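Local atomic coordinates of short chain dehydrogenase/reductase (Acinetobacter baumannii, PDB entry 4IUY), a protein that probably catalyses an NAD(P)-dependent oxidation or reduction of a substrate not yet identified, as a member of the short-chain dehydrogenase/reductase family. Residues L247-S252 against Q256-I261; S37-H42 against D241-P246; L167-N172 against E262-G267. All blocks are in the same frame, centred on the assembly; numbering follows the deposited sequence.

Contact 1 (L247-S252 against Q256-I261)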
loop_
_atom_site.group_PDB
_atom_site.type_symbol
_atom_site.label_atom_id
_atom_site.label_comp_id
_atom_site.label_asym_id
_atom_site.label_seq_id
_atom_site.Cartn_x
_atom_site.Cartn_y
_atom_site.Cartn_z
ATOM N N LEU D 247 -18.230 -7.166 -10.312
ATOM C CA LEU D 247 -18.086 -7.850 -11.614
ATOM C C LEU D 247 -18.779 -7.093 -12.725
ATOM O O LEU D 247 -18.225 -6.931 -13.809
ATOM C CB LEU D 247 -18.628 -9.280 -11.563
ATOM C CG LEU D 247 -17.727 -10.326 -10.907
ATOM C CD1 LEU D 247 -18.561 -11.566 -10.557
ATOM C CD2 LEU D 247 -16.571 -10.690 -11.827
ATOM N N LEU D 248 -20.002 -6.652 -12.448
ATOM C CA LEU D 248 -20.784 -5.925 -13.426
ATOM C C LEU D 248 -20.196 -4.539 -13.669
ATOM O O LEU D 248 -20.144 -4.079 -14.824
ATOM C CB LEU D 248 -22.255 -5.846 -13.010
ATOM C CG LEU D 248 -23.066 -7.145 -13.104
ATOM C CD1 LEU D 248 -24.497 -6.930 -12.710
ATOM C CD2 LEU D 248 -22.998 -7.756 -14.501
ATOM N N LEU D 249 -19.714 -3.903 -12.603
ATOM C CA LEU D 249 -19.039 -2.609 -12.714
ATOM C C LEU D 249 -17.859 -2.670 -13.681
ATOM O O LEU D 249 -17.730 -1.826 -14.555
ATOM C CB LEU D 249 -18.527 -2.144 -11.339
ATOM C CG LEU D 249 -17.679 -0.870 -11.291
ATOM C CD1 LEU D 249 -18.528 0.371 -11.639
ATOM C CD2 LEU D 249 -17.010 -0.724 -9.948
ATOM N N LEU D 250 -16.975 -3.648 -13.482
ATOM C CA LEU D 250 -15.721 -3.743 -14.224
ATOM C C LEU D 250 -15.886 -4.340 -15.624
ATOM O O LEU D 250 -14.932 -4.358 -16.409
ATOM C CB LEU D 250 -14.692 -4.533 -13.423
ATOM C CG LEU D 250 -14.346 -3.902 -12.070
ATOM C CD1 LEU D 250 -13.355 -4.786 -11.319
ATOM C CD2 LEU D 250 -13.797 -2.470 -12.246
ATOM N N ALA D 251 -17.077 -4.869 -15.921
ATOM C CA ALA D 251 -17.347 -5.425 -17.234
ATOM C C ALA D 251 -18.194 -4.498 -18.104
ATOM O O ALA D 251 -18.454 -4.794 -19.272
ATOM C CB ALA D 251 -18.008 -6.773 -17.128
ATOM N N SER D 252 -18.657 -3.394 -17.542
ATOM C CA SER D 252 -19.585 -2.557 -18.285
ATOM C C SER D 252 -19.055 -1.135 -18.493
ATOM O O SER D 252 -17.930 -0.794 -18.108
ATOM C CB SER D 252 -20.954 -2.534 -17.597
ATOM O OG SER D 252 -20.871 -2.024 -16.263
ATOM N N GLN D 256 -15.727 2.165 -17.203
ATOM C CA GLN D 256 -14.770 2.492 -18.245
ATOM C C GLN D 256 -13.702 3.500 -17.803
ATOM O O GLN D 256 -12.594 3.473 -18.332
ATOM C CB GLN D 256 -15.461 2.918 -19.546
ATOM C CG GLN D 256 -16.238 4.197 -19.485
ATOM C CD GLN D 256 -16.842 4.542 -20.833
ATOM O OE1 GLN D 256 -18.055 4.743 -20.954
ATOM N NE2 GLN D 256 -15.993 4.594 -21.865
ATOM N N GLY D 257 -14.015 4.355 -16.826
ATOM C CA GLY D 257 -13.037 5.322 -16.336
ATOM C C GLY D 257 -12.095 4.755 -15.278
ATOM O O GLY D 257 -11.268 5.457 -14.695
ATOM N N ILE D 258 -12.241 3.465 -15.020
ATOM C CA ILE D 258 -11.501 2.781 -13.982
ATOM C C ILE D 258 -10.559 1.794 -14.614
ATOM O O ILE D 258 -10.994 0.924 -15.334
ATOM C CB ILE D 258 -12.465 1.972 -13.064
ATOM C CG1 ILE D 258 -13.494 2.885 -12.414
ATOM C CG2 ILE D 258 -11.692 1.155 -12.007
ATOM C CD1 ILE D 258 -14.470 2.106 -11.526
ATOM N N THR D 259 -9.270 1.921 -14.345
ATOM C CA THR D 259 -8.320 0.917 -14.795
ATOM C C THR D 259 -7.162 0.825 -13.806
ATOM O O THR D 259 -6.722 1.851 -13.268
ATOM C CB THR D 259 -7.803 1.164 -16.245
ATOM O OG1 THR D 259 -7.187 -0.039 -16.734
ATOM C CG2 THR D 259 -6.779 2.306 -16.321
ATOM N N GLY D 260 -6.692 -0.399 -13.559
ATOM C CA GLY D 260 -5.532 -0.606 -12.709
ATOM C C GLY D 260 -5.797 -0.741 -11.225
ATOM O O GLY D 260 -4.893 -0.522 -10.428
ATOM N N ILE D 261 -7.020 -1.099 -10.842
ATOM C CA ILE D 261 -7.359 -1.157 -9.429
ATOM C C ILE D 261 -7.717 -2.564 -8.999
ATOM O O ILE D 261 -8.034 -3.419 -9.827
ATOM C CB ILE D 261 -8.532 -0.193 -9.050
ATOM C CG1 ILE D 261 -9.870 -0.779 -9.467
ATOM C CG2 ILE D 261 -8.331 1.203 -9.675
ATOM C CD1 ILE D 261 -11.028 -0.122 -8.796
#
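In the last helix-to-strand connection of this Rossmann fold, Leu249 and Leu250 of helix 244-251 pack on Ile258, from the loop that leads into strand 262-265. Ile258 divides its two branches between them. Its CD1 meets CD2 of Leu249 at 4.1 Å. Its CG2 meets CD2 of Leu250 at 4.2 Å. Each leucine crosses the isoleucine at about a right angle, and the closest approaches are between methyl groups. Leu249 carries CG anti to the backbone N (chi1 174°), whereas CG of Leu250 is anti to the carbonyl carbon (chi1 -61°). Neighbouring leucines on the helix thereby reach the same side chain. This loop turns the chain back so that strand 262-265 can join the parallel sheet of this chain beside strand 202-208. On the helix side, OG of Ser252 donates to O of Leu248 at 2.6 Å. The C=O...OG angle is 142°, with the hydroxyl tilted out of the carbonyl plane. On the loop side, O of Ile258 accepts from the side-chain amides of Asn202 and Asn204. The packing also reaches the second subunit, where Pro246 of that chain lies against Ile258.

Contact 2 (S37-H42 against D241-P246)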
loop_
_atom_site.group_PDB
_atom_site.type_symbol
_atom_site.label_atom_id
_atom_site.label_comp_id
_atom_site.label_asym_id
_atom_site.label_seq_id
_atom_site.Cartn_x
_atom_site.Cartn_y
_atom_site.Cartn_z
ATOM N N SER D 37 -15.230 -24.418 -11.452
ATOM C CA SER D 37 -15.428 -24.214 -10.007
ATOM C C SER D 37 -16.817 -23.629 -9.721
ATOM O O SER D 37 -17.465 -23.106 -10.631
ATOM C CB SER D 37 -14.392 -23.253 -9.447
ATOM O OG SER D 37 -14.649 -21.951 -9.940
ATOM N N GLY D 38 -17.256 -23.702 -8.462
ATOM C CA GLY D 38 -18.495 -23.070 -8.042
ATOM C C GLY D 38 -18.528 -21.582 -8.390
ATOM O O GLY D 38 -19.557 -21.068 -8.819
ATOM N N LEU D 39 -17.416 -20.878 -8.171
ATOM C CA LEU D 39 -17.326 -19.456 -8.502
ATOM C C LEU D 39 -17.441 -19.240 -10.002
ATOM O O LEU D 39 -18.156 -18.347 -10.456
ATOM C CB LEU D 39 -16.018 -18.836 -7.992
ATOM C CG LEU D 39 -15.868 -17.358 -8.355
ATOM C CD1 LEU D 39 -17.052 -16.547 -7.795
ATOM C CD2 LEU D 39 -14.526 -16.795 -7.909
ATOM N N GLY D 40 -16.739 -20.064 -10.769
ATOM C CA GLY D 40 -16.827 -19.967 -12.209
ATOM C C GLY D 40 -18.254 -20.170 -12.727
ATOM O O GLY D 40 -18.688 -19.476 -13.640
ATOM N N HIS D 41 -18.976 -21.122 -12.146
ATOM C CA HIS D 41 -20.381 -21.390 -12.496
ATOM C C HIS D 41 -21.264 -20.176 -12.192
ATOM O O HIS D 41 -22.158 -19.776 -12.974
ATOM C CB HIS D 41 -20.900 -22.581 -11.685
ATOM C CG HIS D 41 -20.652 -23.913 -12.326
ATOM N ND1 HIS D 41 -19.433 -24.268 -12.864
ATOM C CD2 HIS D 41 -21.469 -24.984 -12.502
ATOM C CE1 HIS D 41 -19.508 -25.498 -13.350
ATOM N NE2 HIS D 41 -20.729 -25.953 -13.140
ATOM N N HIS D 42 -21.024 -19.629 -11.011
ATOM C CA HIS D 42 -21.763 -18.494 -10.539
ATOM C C HIS D 42 -21.579 -17.312 -11.494
ATOM O O HIS D 42 -22.546 -16.659 -11.878
ATOM C CB HIS D 42 -21.304 -18.120 -9.103
ATOM C CG HIS D 42 -21.925 -16.866 -8.605
ATOM N ND1 HIS D 42 -23.160 -16.842 -7.993
ATOM C CD2 HIS D 42 -21.517 -15.578 -8.687
ATOM C CE1 HIS D 42 -23.467 -15.592 -7.685
ATOM N NE2 HIS D 42 -22.491 -14.806 -8.101
ATOM N N ASP D 241 -22.569 -13.941 -4.303
ATOM C CA ASP D 241 -23.378 -12.766 -4.584
ATOM C C ASP D 241 -22.708 -11.455 -4.224
ATOM O O ASP D 241 -23.010 -10.422 -4.843
ATOM C CB ASP D 241 -24.729 -12.841 -3.859
ATOM C CG ASP D 241 -25.729 -13.702 -4.579
ATOM O OD1 ASP D 241 -25.580 -13.890 -5.809
ATOM O OD2 ASP D 241 -26.682 -14.165 -3.924
ATOM N N ASP D 242 -21.796 -11.489 -3.246
ATOM C CA ASP D 242 -21.097 -10.261 -2.860
ATOM C C ASP D 242 -20.277 -9.694 -4.022
ATOM O O ASP D 242 -19.960 -8.501 -4.016
ATOM C CB ASP D 242 -20.187 -10.489 -1.639
ATOM C CG ASP D 242 -20.976 -10.808 -0.368
ATOM O OD1 ASP D 242 -22.172 -10.430 -0.295
ATOM O OD2 ASP D 242 -20.399 -11.441 0.557
ATOM N N LEU D 243 -19.960 -10.549 -5.000
ATOM C CA LEU D 243 -19.093 -10.219 -6.140
ATOM C C LEU D 243 -19.818 -9.645 -7.361
ATOM O O LEU D 243 -19.199 -9.088 -8.272
ATOM C CB LEU D 243 -18.312 -11.469 -6.598
ATOM C CG LEU D 243 -17.598 -12.156 -5.431
ATOM C CD1 LEU D 243 -16.843 -13.403 -5.897
ATOM C CD2 LEU D 243 -16.673 -11.156 -4.754
ATOM N N ASN D 244 -21.126 -9.808 -7.382
ATOM C CA ASN D 244 -21.916 -9.416 -8.527
ATOM C C ASN D 244 -21.720 -7.957 -8.911
ATOM O O ASN D 244 -21.407 -7.643 -10.065
ATOM C CB ASN D 244 -23.380 -9.772 -8.286
ATOM C CG ASN D 244 -23.600 -11.295 -8.235
ATOM O OD1 ASN D 244 -22.652 -12.074 -8.328
ATOM N ND2 ASN D 244 -24.843 -11.712 -8.067
ATOM N N GLY D 245 -21.858 -7.075 -7.927
ATOM C CA GLY D 245 -21.716 -5.651 -8.162
ATOM C C GLY D 245 -20.384 -5.253 -8.775
ATOM O O GLY D 245 -20.363 -4.578 -9.795
ATOM N N PRO D 246 -19.268 -5.623 -8.131
ATOM C CA PRO D 246 -17.953 -5.324 -8.711
ATOM C C PRO D 246 -17.740 -5.950 -10.104
ATOM O O PRO D 246 -17.129 -5.321 -10.968
ATOM C CB PRO D 246 -16.980 -5.939 -7.701
ATOM C CG PRO D 246 -17.713 -5.944 -6.407
ATOM C CD PRO D 246 -19.162 -6.182 -6.759
#
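His42 and Asn244 join helix 38-49 to segment 241-246 through one side-chain hydrogen bond. NE2 of His42 donates to OD1 of Asn244 at 2.7 Å, and the bond is fairly straight, with an N-H...O angle of 162°. The oxygen sits at the ring edge, close to the ring plane. Seen from the amide, the donor lies in the carbonyl plane and uses a lone pair of OD1. Ring and amide are nearly coplanar, 21° apart. The imidazole reaches across because its CG stands anti to the backbone N (chi1 174°).

Asp241 comes to the same ring edge. Its OD1 lies 3.3 Å from CE1 of His42, near the ring plane, but the carboxylate is turned well away from that plane. The same OD1 takes a weak bond from ND2 of Asn244, consistent with the amide oxygen facing the histidine. The nearby carboxylate would probably favour a polarised or positively charged imidazole. Phe240 also meets the His42 ring.

Beside this polar group, CD1 of Leu39 touches CD1 of Leu243 at 3.7 Å. The two side chains cross at about a right angle. Further back, Ser37 is the N-cap of helix 38-49: its OG accepts from N of Gly40 at 2.9 Å.

Helix 38-49 follows strand 29-32 through a glycine-rich turn. That turn matches the TGxxxGxG cofactor-binding motif of short-chain dehydrogenases and probably binds the dinucleotide, and here segment 241-246, which runs on into helix 244-251, packs against the helix that follows it.

Contact 3 (L167-N172 against E262-G267)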
loop_
_atom_site.group_PDB
_atom_site.type_symbol
_atom_site.label_atom_id
_atom_site.label_comp_id
_atom_site.label_asym_id
_atom_site.label_seq_id
_atom_site.Cartn_x
_atom_site.Cartn_y
_atom_site.Cartn_z
ATOM N N LEU D 167 -5.283 -12.208 -0.305
ATOM C CA LEU D 167 -3.935 -12.712 -0.068
ATOM C C LEU D 167 -2.891 -12.112 -1.003
ATOM O O LEU D 167 -1.715 -12.415 -0.908
ATOM C CB LEU D 167 -3.910 -14.233 -0.157
ATOM C CG LEU D 167 -4.654 -14.860 1.032
ATOM C CD1 LEU D 167 -4.579 -16.350 0.962
ATOM C CD2 LEU D 167 -4.099 -14.348 2.390
ATOM N N SER D 168 -3.321 -11.265 -1.920
ATOM C CA SER D 168 -2.375 -10.554 -2.751
ATOM C C SER D 168 -1.681 -9.479 -1.889
ATOM O O SER D 168 -0.597 -9.039 -2.224
ATOM C CB SER D 168 -3.080 -9.944 -3.961
ATOM O OG SER D 168 -3.944 -8.894 -3.567
ATOM N N GLN D 169 -2.299 -9.090 -0.763
ATOM C CA GLN D 169 -1.675 -8.120 0.149
ATOM C C GLN D 169 -1.629 -8.587 1.600
ATOM O O GLN D 169 -0.787 -8.159 2.349
ATOM C CB GLN D 169 -2.381 -6.760 0.095
ATOM C CG GLN D 169 -2.423 -6.093 -1.278
ATOM C CD GLN D 169 -3.028 -4.695 -1.222
ATOM O OE1 GLN D 169 -4.230 -4.526 -0.992
ATOM N NE2 GLN D 169 -2.194 -3.691 -1.417
ATOM N N SER D 170 -2.566 -9.433 1.999
ATOM C CA SER D 170 -2.549 -10.006 3.335
ATOM C C SER D 170 -1.791 -11.345 3.318
ATOM O O SER D 170 -1.527 -11.926 2.257
ATOM C CB SER D 170 -3.978 -10.246 3.814
ATOM O OG SER D 170 -4.731 -9.057 3.712
ATOM N N THR D 171 -1.455 -11.842 4.496
ATOM C CA THR D 171 -0.770 -13.118 4.601
ATOM C C THR D 171 -1.627 -14.137 5.302
ATOM O O THR D 171 -2.567 -13.803 6.054
ATOM C CB THR D 171 0.522 -13.047 5.435
ATOM O OG1 THR D 171 0.154 -12.836 6.802
ATOM C CG2 THR D 171 1.466 -11.922 4.986
ATOM N N ASN D 172 -1.278 -15.393 5.063
ATOM C CA ASN D 172 -1.756 -16.456 5.906
ATOM C C ASN D 172 -0.691 -17.546 5.916
ATOM O O ASN D 172 0.348 -17.415 5.251
ATOM C CB ASN D 172 -3.102 -16.977 5.440
ATOM C CG ASN D 172 -3.935 -17.477 6.595
ATOM O OD1 ASN D 172 -3.414 -17.686 7.692
ATOM N ND2 ASN D 172 -5.218 -17.706 6.354
ATOM N N GLU D 262 -7.678 -2.790 -7.691
ATOM C CA GLU D 262 -8.127 -4.045 -7.125
ATOM C C GLU D 262 -9.203 -3.724 -6.095
ATOM O O GLU D 262 -8.961 -3.002 -5.124
ATOM C CB GLU D 262 -6.959 -4.798 -6.483
ATOM C CG GLU D 262 -7.356 -6.096 -5.793
ATOM C CD GLU D 262 -6.225 -6.678 -4.946
ATOM O OE1 GLU D 262 -5.866 -6.076 -3.896
ATOM O OE2 GLU D 262 -5.725 -7.757 -5.311
ATOM N N ILE D 263 -10.398 -4.233 -6.345
ATOM C CA ILE D 263 -11.539 -4.102 -5.441
ATOM C C ILE D 263 -11.594 -5.318 -4.505
ATOM O O ILE D 263 -11.830 -6.461 -4.949
ATOM C CB ILE D 263 -12.853 -4.022 -6.241
ATOM C CG1 ILE D 263 -12.847 -2.792 -7.160
ATOM C CG2 ILE D 263 -14.071 -4.027 -5.304
ATOM C CD1 ILE D 263 -14.154 -2.624 -7.996
ATOM N N LYS D 264 -11.372 -5.076 -3.220
ATOM C CA LYS D 264 -11.444 -6.137 -2.217
ATOM C C LYS D 264 -12.882 -6.370 -1.831
ATOM O O LYS D 264 -13.628 -5.420 -1.632
ATOM C CB LYS D 264 -10.605 -5.808 -0.985
ATOM C CG LYS D 264 -9.107 -5.691 -1.284
ATOM C CD LYS D 264 -8.329 -5.353 -0.017
ATOM C CE LYS D 264 -8.669 -3.965 0.470
ATOM N NZ LYS D 264 -8.016 -3.704 1.782
ATOM N N VAL D 265 -13.284 -7.634 -1.792
ATOM C CA VAL D 265 -14.635 -7.991 -1.368
ATOM C C VAL D 265 -14.455 -9.009 -0.252
ATOM O O VAL D 265 -14.248 -10.214 -0.499
ATOM C CB VAL D 265 -15.471 -8.563 -2.568
ATOM C CG1 VAL D 265 -16.866 -8.862 -2.160
ATOM C CG2 VAL D 265 -15.485 -7.576 -3.761
ATOM N N ASP D 266 -14.498 -8.527 0.985
ATOM C CA ASP D 266 -14.075 -9.361 2.097
ATOM C C ASP D 266 -14.768 -9.035 3.430
ATOM O O ASP D 266 -14.353 -9.544 4.469
ATOM C CB ASP D 266 -12.541 -9.272 2.253
ATOM C CG ASP D 266 -12.057 -7.884 2.733
ATOM O OD1 ASP D 266 -12.855 -6.910 2.762
ATOM O OD2 ASP D 266 -10.857 -7.766 3.080
ATOM N N GLY D 267 -15.808 -8.194 3.416
ATOM C CA GLY D 267 -16.484 -7.833 4.663
ATOM C C GLY D 267 -15.528 -7.239 5.700
ATOM O O GLY D 267 -15.757 -7.348 6.911
HETATM O O HOH W 1 -5.244 -4.964 1.916
#
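Ser168 places its hydroxyl against the carboxylate of Glu262. OG lies 2.7 Å from OE2 and 3.4 Å from OE1 of the glutamate. Its proton may go to OE2 or instead to O of Ser165, which is also within reach. Chi1 of Ser168 is 69°, setting OG between the backbone N and the carbonyl carbon. Glu262 starts with CG anti to the backbone N (chi1 177°) and extends from the strand to meet it. The carboxylate has further partners. OE2 accepts from OG1 of Thr164, and OE1 forms a salt bridge with Arg186.

Gln169 slides past Glu262 in the opposite direction. Its amide plane is turned 68° from the carboxylate, and its OE1 stays 3.7 Å from OE1 of Glu262. A water links this amide to the strand. It donates to OE1 of Gln169 at 3.1 Å and accepts from NZ of Lys264 at 3.0 Å. NZ also bonds to OG of Ser270.

The contact joins the loop after strand 159-163 to strand 262-265, the outermost strand at this end of the chain's parallel sheet. Strand 202-208 pairs with it, helix 176-196 supplies Arg186, and helix 244-251 packs on Ile263.

Contacts 1 and 2 use successive parts of helix 244-251 and are largely buried. Contact 3 is only partly buried. Contact 1 is mainly apolar across its segments and local in sequence. Contact 2 brings together distant parts of the chain, pairing a leucine contact with a histidine-asparagine bond. Contact 3 relies on polar side chains and a water at the outermost strand of this chain's sheet. Strand 262-265 connects all three: Ile263 packs on Leu249 and Leu250 of contact 1, while Val265 packs on Leu243 and Pro246 of contact 2. All three reach the second subunit, and contact 3 also meets the third and fourth.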